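Local structure of cyanate lyase C-terminal domain-containing protein (Tetranychus urticae, 5UK3) at residues I[46-49]-I[50-54]; I[102-105]-I[106-110]; I[113-116]-I[117-121]. The protein probably catalyses the reaction of cyanate with bicarbonate to give ammonia and carbon dioxide. One frame throughout, in Å; residues are numbered along the deposited sequence.

Interaction 1 of 3, residues I[46-49]-I[50-54]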
loop_
_atom_site.group_PDB
_atom_site.type_symbol
_atom_site.label_atom_id
_atom_site.label_comp_id
_atom_site.label_asym_id
_atom_site.label_seq_id
_atom_site.Cartn_x
_atom_site.Cartn_y
_atom_site.Cartn_z
ATOM N N LYS I 46 -35.419 2.590 8.460
ATOM C CA LYS I 46 -34.969 1.198 8.430
ATOM C C LYS I 46 -33.445 1.028 8.438
ATOM O O LYS I 46 -32.933 0.220 9.205
ATOM C CB LYS I 46 -35.560 0.493 7.204
ATOM C CG LYS I 46 -35.472 -1.017 7.266
ATOM C CD LYS I 46 -35.189 -1.615 5.924
ATOM C CE LYS I 46 -36.300 -1.389 4.939
ATOM N NZ LYS I 46 -35.872 -1.925 3.629
ATOM N N VAL I 47 -32.751 1.757 7.562
ATOM C CA VAL I 47 -31.322 1.593 7.383
ATOM C C VAL I 47 -30.612 2.113 8.607
ATOM O O VAL I 47 -29.626 1.507 9.053
ATOM C CB VAL I 47 -30.799 2.319 6.143
ATOM C CG1 VAL I 47 -29.296 2.353 6.079
ATOM C CG2 VAL I 47 -31.315 1.647 4.876
ATOM N N TRP I 48 -31.088 3.227 9.168
ATOM C CA TRP I 48 -30.436 3.797 10.365
ATOM C C TRP I 48 -30.541 2.802 11.524
ATOM O O TRP I 48 -29.540 2.547 12.217
ATOM C CB TRP I 48 -31.084 5.100 10.762
ATOM C CG TRP I 48 -30.652 5.633 12.042
ATOM C CD1 TRP I 48 -29.564 6.379 12.256
ATOM C CD2 TRP I 48 -31.310 5.512 13.305
ATOM N NE1 TRP I 48 -29.469 6.725 13.581
ATOM C CE2 TRP I 48 -30.544 6.222 14.243
ATOM C CE3 TRP I 48 -32.469 4.887 13.726
ATOM C CZ2 TRP I 48 -30.881 6.304 15.585
ATOM C CZ3 TRP I 48 -32.821 4.969 15.038
ATOM C CH2 TRP I 48 -32.018 5.657 15.971
ATOM N N LEU I 49 -31.746 2.272 11.746
ATOM C CA LEU I 49 -31.980 1.340 12.833
ATOM C C LEU I 49 -31.067 0.142 12.650
ATOM O O LEU I 49 -30.421 -0.312 13.610
ATOM C CB LEU I 49 -33.426 0.898 12.844
ATOM C CG LEU I 49 -33.820 -0.191 13.825
ATOM C CD1 LEU I 49 -33.688 0.330 15.259
ATOM C CD2 LEU I 49 -35.236 -0.732 13.549
ATOM N N THR I 50 -31.000 -0.367 11.429
ATOM C CA THR I 50 -30.141 -1.484 11.149
ATOM C C THR I 50 -28.710 -1.127 11.608
ATOM O O THR I 50 -28.058 -1.942 12.235
ATOM C CB THR I 50 -30.216 -1.878 9.668
ATOM O OG1 THR I 50 -31.584 -2.174 9.320
ATOM C CG2 THR I 50 -29.378 -3.099 9.372
ATOM N N SER I 51 -28.242 0.074 11.276
ATOM C CA SER I 51 -26.902 0.465 11.615
ATOM C C SER I 51 -26.689 0.591 13.131
ATOM O O SER I 51 -25.577 0.371 13.607
ATOM C CB SER I 51 -26.501 1.757 10.935
ATOM O OG SER I 51 -27.071 2.873 11.585
ATOM N N VAL I 52 -27.730 0.935 13.872
ATOM C CA VAL I 52 -27.637 0.953 15.322
ATOM C C VAL I 52 -27.386 -0.468 15.827
ATOM O O VAL I 52 -26.560 -0.686 16.712
ATOM C CB VAL I 52 -28.923 1.523 15.966
ATOM C CG1 VAL I 52 -28.952 1.234 17.459
ATOM C CG2 VAL I 52 -29.025 3.009 15.747
ATOM N N LEU I 53 -28.182 -1.411 15.336
ATOM C CA LEU I 53 -28.044 -2.796 15.755
ATOM C C LEU I 53 -26.660 -3.335 15.374
ATOM O O LEU I 53 -26.111 -4.140 16.099
ATOM C CB LEU I 53 -29.125 -3.672 15.149
ATOM C CG LEU I 53 -30.557 -3.331 15.471
ATOM C CD1 LEU I 53 -31.467 -4.225 14.639
ATOM C CD2 LEU I 53 -30.843 -3.502 16.921
ATOM N N HIS I 54 -26.091 -2.889 14.261
ATOM C CA HIS I 54 -24.754 -3.318 13.861
ATOM C C HIS I 54 -23.620 -2.544 14.569
ATOM O O HIS I 54 -22.454 -2.862 14.322
ATOM C CB HIS I 54 -24.563 -3.233 12.352
ATOM C CG HIS I 54 -25.269 -4.292 11.612
ATOM N ND1 HIS I 54 -26.637 -4.434 11.636
ATOM C CD2 HIS I 54 -24.808 -5.268 10.811
ATOM C CE1 HIS I 54 -26.994 -5.460 10.888
ATOM N NE2 HIS I 54 -25.899 -5.980 10.367
#
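Trp48 and Val52, one turn apart, carry the apolar side of a local i to i+4 contact on helix 46-53 of the N-terminal helix-turn-helix-type domain. The evidence is positional: Val52 CG2 lies 3.9 Å from the centroid of the six-membered ring of Trp48, 14° off its normal, a CH-pi contact over one face. CG2 arrives there because it stands beside the backbone N, anti to the carbonyl carbon, while the indole swings anti to its own N.

Two hydroxyls fold back onto the preceding turn. Thr50 OG1 donates to Lys46 O at 2.8 Å, and Thr50 N reaches the same oxygen at 3.0 Å from the opposite face of the carbonyl plane. Ser51 OG donates to Trp48 O, which also takes Val52 N in its carbonyl plane. A valine in place of Thr50 would probably leave Lys46 O with the backbone N-H of that residue as its one remaining donor in this segment. At the C-terminal end, His54 ND1 bonds Thr50 O from above the carbonyl plane.

Helix 46-53 follows helix 35-42 in the order of a helix-turn-helix. Leu49 packs on Met38 of helix 35-42 and on Ile67 of helix 61-70, Trp48 meets Leu63, and Leu53 touches Phe24 of helix 23-31. Lys46 NZ reaches Val134 O on strand 123-136 and pairs with Glu119 of a second subunit.

Interaction 2 of 3, residues I[102-105]-I[106-110]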
loop_
_atom_site.group_PDB
_atom_site.type_symbol
_atom_site.label_atom_id
_atom_site.label_comp_id
_atom_site.label_asym_id
_atom_site.label_seq_id
_atom_site.Cartn_x
_atom_site.Cartn_y
_atom_site.Cartn_z
ATOM N N ASN I 102 -18.680 0.451 -4.365
ATOM C CA ASN I 102 -17.432 1.203 -4.549
ATOM C C ASN I 102 -17.082 1.379 -6.024
ATOM O O ASN I 102 -16.716 2.467 -6.461
ATOM C CB ASN I 102 -16.315 0.647 -3.630
ATOM C CG ASN I 102 -16.598 0.960 -2.145
ATOM O OD1 ASN I 102 -17.147 2.046 -1.771
ATOM N ND2 ASN I 102 -16.277 -0.006 -1.273
ATOM N N GLU I 103 -17.323 0.344 -6.812
ATOM C CA GLU I 103 -17.039 0.390 -8.253
ATOM C C GLU I 103 -17.943 1.378 -8.917
ATOM O O GLU I 103 -17.549 2.128 -9.796
ATOM C CB GLU I 103 -17.251 -0.975 -8.871
ATOM C CG GLU I 103 -17.267 -0.960 -10.367
ATOM C CD GLU I 103 -17.052 -2.332 -10.930
ATOM O OE1 GLU I 103 -18.059 -2.924 -11.418
ATOM O OE2 GLU I 103 -15.876 -2.819 -10.867
ATOM N N LEU I 104 -19.173 1.400 -8.452
ATOM C CA LEU I 104 -20.147 2.313 -8.964
ATOM C C LEU I 104 -19.679 3.752 -8.861
ATOM O O LEU I 104 -19.817 4.486 -9.799
ATOM C CB LEU I 104 -21.470 2.095 -8.270
ATOM C CG LEU I 104 -22.656 2.840 -8.784
ATOM C CD1 LEU I 104 -22.902 2.358 -10.196
ATOM C CD2 LEU I 104 -23.906 2.568 -7.962
ATOM N N PHE I 105 -19.076 4.161 -7.760
ATOM C CA PHE I 105 -18.561 5.547 -7.642
ATOM C C PHE I 105 -17.208 5.741 -8.305
ATOM O O PHE I 105 -16.783 6.848 -8.521
ATOM C CB PHE I 105 -18.565 6.009 -6.174
ATOM C CG PHE I 105 -19.936 6.149 -5.628
ATOM C CD1 PHE I 105 -20.670 7.278 -5.894
ATOM C CD2 PHE I 105 -20.537 5.126 -4.949
ATOM C CE1 PHE I 105 -21.980 7.408 -5.444
ATOM C CE2 PHE I 105 -21.838 5.225 -4.513
ATOM C CZ PHE I 105 -22.567 6.376 -4.748
ATOM N N LYS I 106 -16.514 4.660 -8.595
ATOM C CA LYS I 106 -15.315 4.760 -9.414
ATOM C C LYS I 106 -15.695 5.094 -10.851
ATOM O O LYS I 106 -15.032 5.909 -11.482
ATOM C CB LYS I 106 -14.446 3.488 -9.329
ATOM C CG LYS I 106 -13.364 3.597 -8.276
ATOM C CD LYS I 106 -12.427 2.399 -8.280
ATOM C CE LYS I 106 -12.795 1.376 -7.201
ATOM N NZ LYS I 106 -12.103 0.081 -7.433
ATOM N N VAL I 107 -16.771 4.505 -11.332
ATOM C CA VAL I 107 -17.206 4.720 -12.685
ATOM C C VAL I 107 -17.993 6.026 -12.858
ATOM O O VAL I 107 -17.712 6.785 -13.779
ATOM C CB VAL I 107 -18.032 3.526 -13.172
ATOM C CG1 VAL I 107 -18.696 3.848 -14.494
ATOM C CG2 VAL I 107 -17.156 2.315 -13.342
ATOM N N TYR I 108 -18.965 6.292 -11.989
ATOM C CA TYR I 108 -19.813 7.476 -12.111
ATOM C C TYR I 108 -19.419 8.667 -11.241
ATOM O O TYR I 108 -20.077 9.712 -11.230
ATOM C CB TYR I 108 -21.257 7.106 -11.841
ATOM C CG TYR I 108 -21.785 6.169 -12.834
ATOM C CD1 TYR I 108 -22.186 6.601 -14.081
ATOM C CD2 TYR I 108 -21.862 4.840 -12.570
ATOM C CE1 TYR I 108 -22.688 5.710 -15.035
ATOM C CE2 TYR I 108 -22.362 3.936 -13.509
ATOM C CZ TYR I 108 -22.788 4.375 -14.744
ATOM O OH TYR I 108 -23.313 3.459 -15.630
ATOM N N GLY I 109 -18.336 8.543 -10.503
ATOM C CA GLY I 109 -17.947 9.572 -9.532
ATOM C C GLY I 109 -17.769 10.931 -10.152
ATOM O O GLY I 109 -18.383 11.870 -9.705
ATOM N N SER I 110 -16.980 11.015 -11.212
ATOM C CA SER I 110 -16.762 12.286 -11.814
ATOM C C SER I 110 -18.040 12.902 -12.378
ATOM O O SER I 110 -18.134 14.123 -12.439
ATOM C CB SER I 110 -15.700 12.199 -12.911
ATOM O OG SER I 110 -16.140 11.470 -14.046
#
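The Tyr108 ring has Leu104 O, from one turn earlier, at its edge: the oxygen lies near the ring plane, 3.5 Å from Tyr108 CD2. Leu104 CD1 approaches Tyr108 CD2 obliquely, at 3.6 Å. One face carries Val107 CG1, 3.8 Å above the plane and displaced toward the rim. With chi1 at -64°, Tyr108 CG sits beside its backbone N, which turns the ring back toward the Leu104 carbonyl; the leucine chain, anti to its own N, crosses it at a slant. Tyr108 OH then bonds Asn57 of a second subunit. The other aromatic ring, Phe105, stacks with Phe101 of that subunit.

All this lies on the long helix 96-120 of the cyanase C-terminal domain, in an assembly of ten chains. Among the backbone bonds joining the turns, Val107 N donates to Glu103 O at 2.9 Å, and Tyr108 N to Leu104 O at 3.0 Å with a nearly straight N-H...O angle of 168°. Val107 CG2 rests 3.6 Å from Glu103 O. The Glu103 carboxylate and Lys106 NZ are not in contact, Glu103 OE2 to Lys106 NZ being 5.9 Å; Glu103 OE1 instead makes a salt bridge with Arg100 of a fourth subunit.

Interaction 3 of 3, residues I[113-116]-I[117-121]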
loop_
_atom_site.group_PDB
_atom_site.type_symbol
_atom_site.label_atom_id
_atom_site.label_comp_id
_atom_site.label_asym_id
_atom_site.label_seq_id
_atom_site.Cartn_x
_atom_site.Cartn_y
_atom_site.Cartn_z
ATOM N N ARG I 113 -19.975 14.284 -9.521
ATOM C CA ARG I 113 -19.289 15.459 -9.130
ATOM C C ARG I 113 -19.708 16.663 -10.000
ATOM O O ARG I 113 -20.049 17.728 -9.497
ATOM C CB ARG I 113 -17.792 15.215 -9.242
ATOM C CG ARG I 113 -17.004 16.225 -8.477
ATOM C CD ARG I 113 -15.552 15.802 -8.335
ATOM N NE ARG I 113 -14.799 17.027 -8.223
ATOM C CZ ARG I 113 -14.499 17.816 -9.248
ATOM N NH1 ARG I 113 -14.832 17.462 -10.498
ATOM N NH2 ARG I 113 -13.836 18.959 -9.034
ATOM N N GLY I 114 -19.668 16.467 -11.297
ATOM C CA GLY I 114 -20.042 17.483 -12.250
ATOM C C GLY I 114 -21.496 17.922 -12.170
ATOM O O GLY I 114 -21.781 19.127 -12.227
ATOM N N ILE I 115 -22.410 16.964 -12.030
ATOM C CA ILE I 115 -23.813 17.283 -11.916
ATOM C C ILE I 115 -24.086 18.041 -10.636
ATOM O O ILE I 115 -24.777 19.044 -10.650
ATOM C CB ILE I 115 -24.677 16.040 -11.945
ATOM C CG1 ILE I 115 -24.645 15.428 -13.332
ATOM C CG2 ILE I 115 -26.116 16.387 -11.600
ATOM C CD1 ILE I 115 -25.053 13.968 -13.346
ATOM N N ILE I 116 -23.520 17.587 -9.525
ATOM C CA ILE I 116 -23.743 18.266 -8.252
ATOM C C ILE I 116 -23.171 19.684 -8.315
ATOM O O ILE I 116 -23.792 20.606 -7.766
ATOM C CB ILE I 116 -23.189 17.490 -7.059
ATOM C CG1 ILE I 116 -24.040 16.246 -6.839
ATOM C CG2 ILE I 116 -23.246 18.316 -5.790
ATOM C CD1 ILE I 116 -23.354 15.164 -5.978
ATOM N N HIS I 117 -22.011 19.870 -8.959
ATOM C CA HIS I 117 -21.423 21.203 -9.022
ATOM C C HIS I 117 -22.304 22.144 -9.774
ATOM O O HIS I 117 -22.493 23.288 -9.371
ATOM C CB HIS I 117 -20.039 21.230 -9.662
ATOM C CG HIS I 117 -18.932 20.684 -8.820
ATOM N ND1 HIS I 117 -19.080 20.451 -7.472
ATOM C CD2 HIS I 117 -17.651 20.378 -9.113
ATOM C CE1 HIS I 117 -17.951 20.001 -6.973
ATOM N NE2 HIS I 117 -17.072 19.940 -7.953
ATOM N N GLU I 118 -22.835 21.668 -10.882
ATOM C CA GLU I 118 -23.689 22.481 -11.764
ATOM C C GLU I 118 -25.020 22.805 -11.111
ATOM O O GLU I 118 -25.459 23.923 -11.176
ATOM C CB GLU I 118 -23.870 21.745 -13.084
ATOM C CG GLU I 118 -25.001 22.203 -13.944
ATOM C CD GLU I 118 -25.005 21.474 -15.268
ATOM O OE1 GLU I 118 -25.853 20.570 -15.466
ATOM O OE2 GLU I 118 -24.138 21.817 -16.104
ATOM N N GLU I 119 -25.635 21.837 -10.442
ATOM C CA GLU I 119 -26.994 21.987 -9.867
ATOM C C GLU I 119 -27.080 22.478 -8.409
ATOM O O GLU I 119 -28.099 23.011 -8.027
ATOM C CB GLU I 119 -27.751 20.678 -9.967
ATOM C CG GLU I 119 -27.830 20.149 -11.394
ATOM C CD GLU I 119 -28.760 18.943 -11.562
ATOM O OE1 GLU I 119 -29.404 18.523 -10.563
ATOM O OE2 GLU I 119 -28.874 18.431 -12.704
ATOM N N PHE I 120 -26.023 22.319 -7.618
ATOM C CA PHE I 120 -25.949 22.864 -6.249
ATOM C C PHE I 120 -24.847 23.904 -5.989
ATOM O O PHE I 120 -25.012 24.779 -5.149
ATOM C CB PHE I 120 -25.705 21.751 -5.255
ATOM C CG PHE I 120 -26.798 20.732 -5.194
ATOM C CD1 PHE I 120 -26.827 19.695 -6.109
ATOM C CD2 PHE I 120 -27.778 20.786 -4.218
ATOM C CE1 PHE I 120 -27.827 18.734 -6.052
ATOM C CE2 PHE I 120 -28.771 19.826 -4.154
ATOM C CZ PHE I 120 -28.789 18.791 -5.068
ATOM N N GLY I 121 -23.725 23.794 -6.678
ATOM C CA GLY I 121 -22.614 24.700 -6.502
ATOM C C GLY I 121 -21.416 23.949 -5.964
ATOM O O GLY I 121 -21.402 22.729 -5.929
#
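Arg113 and His117 cross on one flank of helix 96-120, their flat groups nearly perpendicular at 77°. His117 NE2 stands over one face of the guanidinium, 3.6 Å from Arg113 CZ and offset toward its rim, while Arg113 NH2 lies in the plane of the imidazole, at its edge. The torsions account for this: Arg113 runs extended from CG to NE with CG anti to its backbone N (chi1 -163°), and His117 CG takes the position beside its own N (chi1 -74°). That setting also brings the imidazole over Arg113 O, which lies 3.2 Å from His117 CG on one ring face and accepts His117 N.

Ile115 and Glu119 lie side by side and point the same way. The glutamate chain is extended beyond CG, and Ile115 CG2 is 3.6 Å from Glu119 OE2, its methyl set against the carboxylate. One residue on, Ile116 CG2 meets Phe120 CD1 at 3.9 Å, and Ile116 O is in the plane of the phenyl ring at its edge. Phe120 N donates to Ile116 O at 2.8 Å. A weak bond also runs from Gly121 N to Ile116 O. Gly121 leaves helical geometry with positive phi, where a side chain would press on the preceding carbonyl oxygen.

Phe120 meets the ring of Phe150 on strand 141-152 of its own chain. Glu119 OE2 forms a salt bridge with Lys46 of a second subunit, Glu118 OE1 bonds Tyr35 N there, and Ile115 packs on Val134 in that subunit's strand 123-136.

In the fold
Along the chain the three come in series. Interaction 1 occupies the short helix 46-53 of the N-terminal domain, whereas interactions 2 and 3 follow one another on helix 96-120 of the C-terminal domain with two residues between them, their centres about 16 Å apart. Within one chain interaction 1 touches neither: its centre is about 25 Å from that of interaction 2 and about 30 Å from that of interaction 3. All three nevertheless touch a second subunit. Residues of 46-54 in one copy face 108-119 of the other, so the long helix of each subunit docks against its partner's N-terminal domain, joining both domains to that neighbour within the ten-chain assembly.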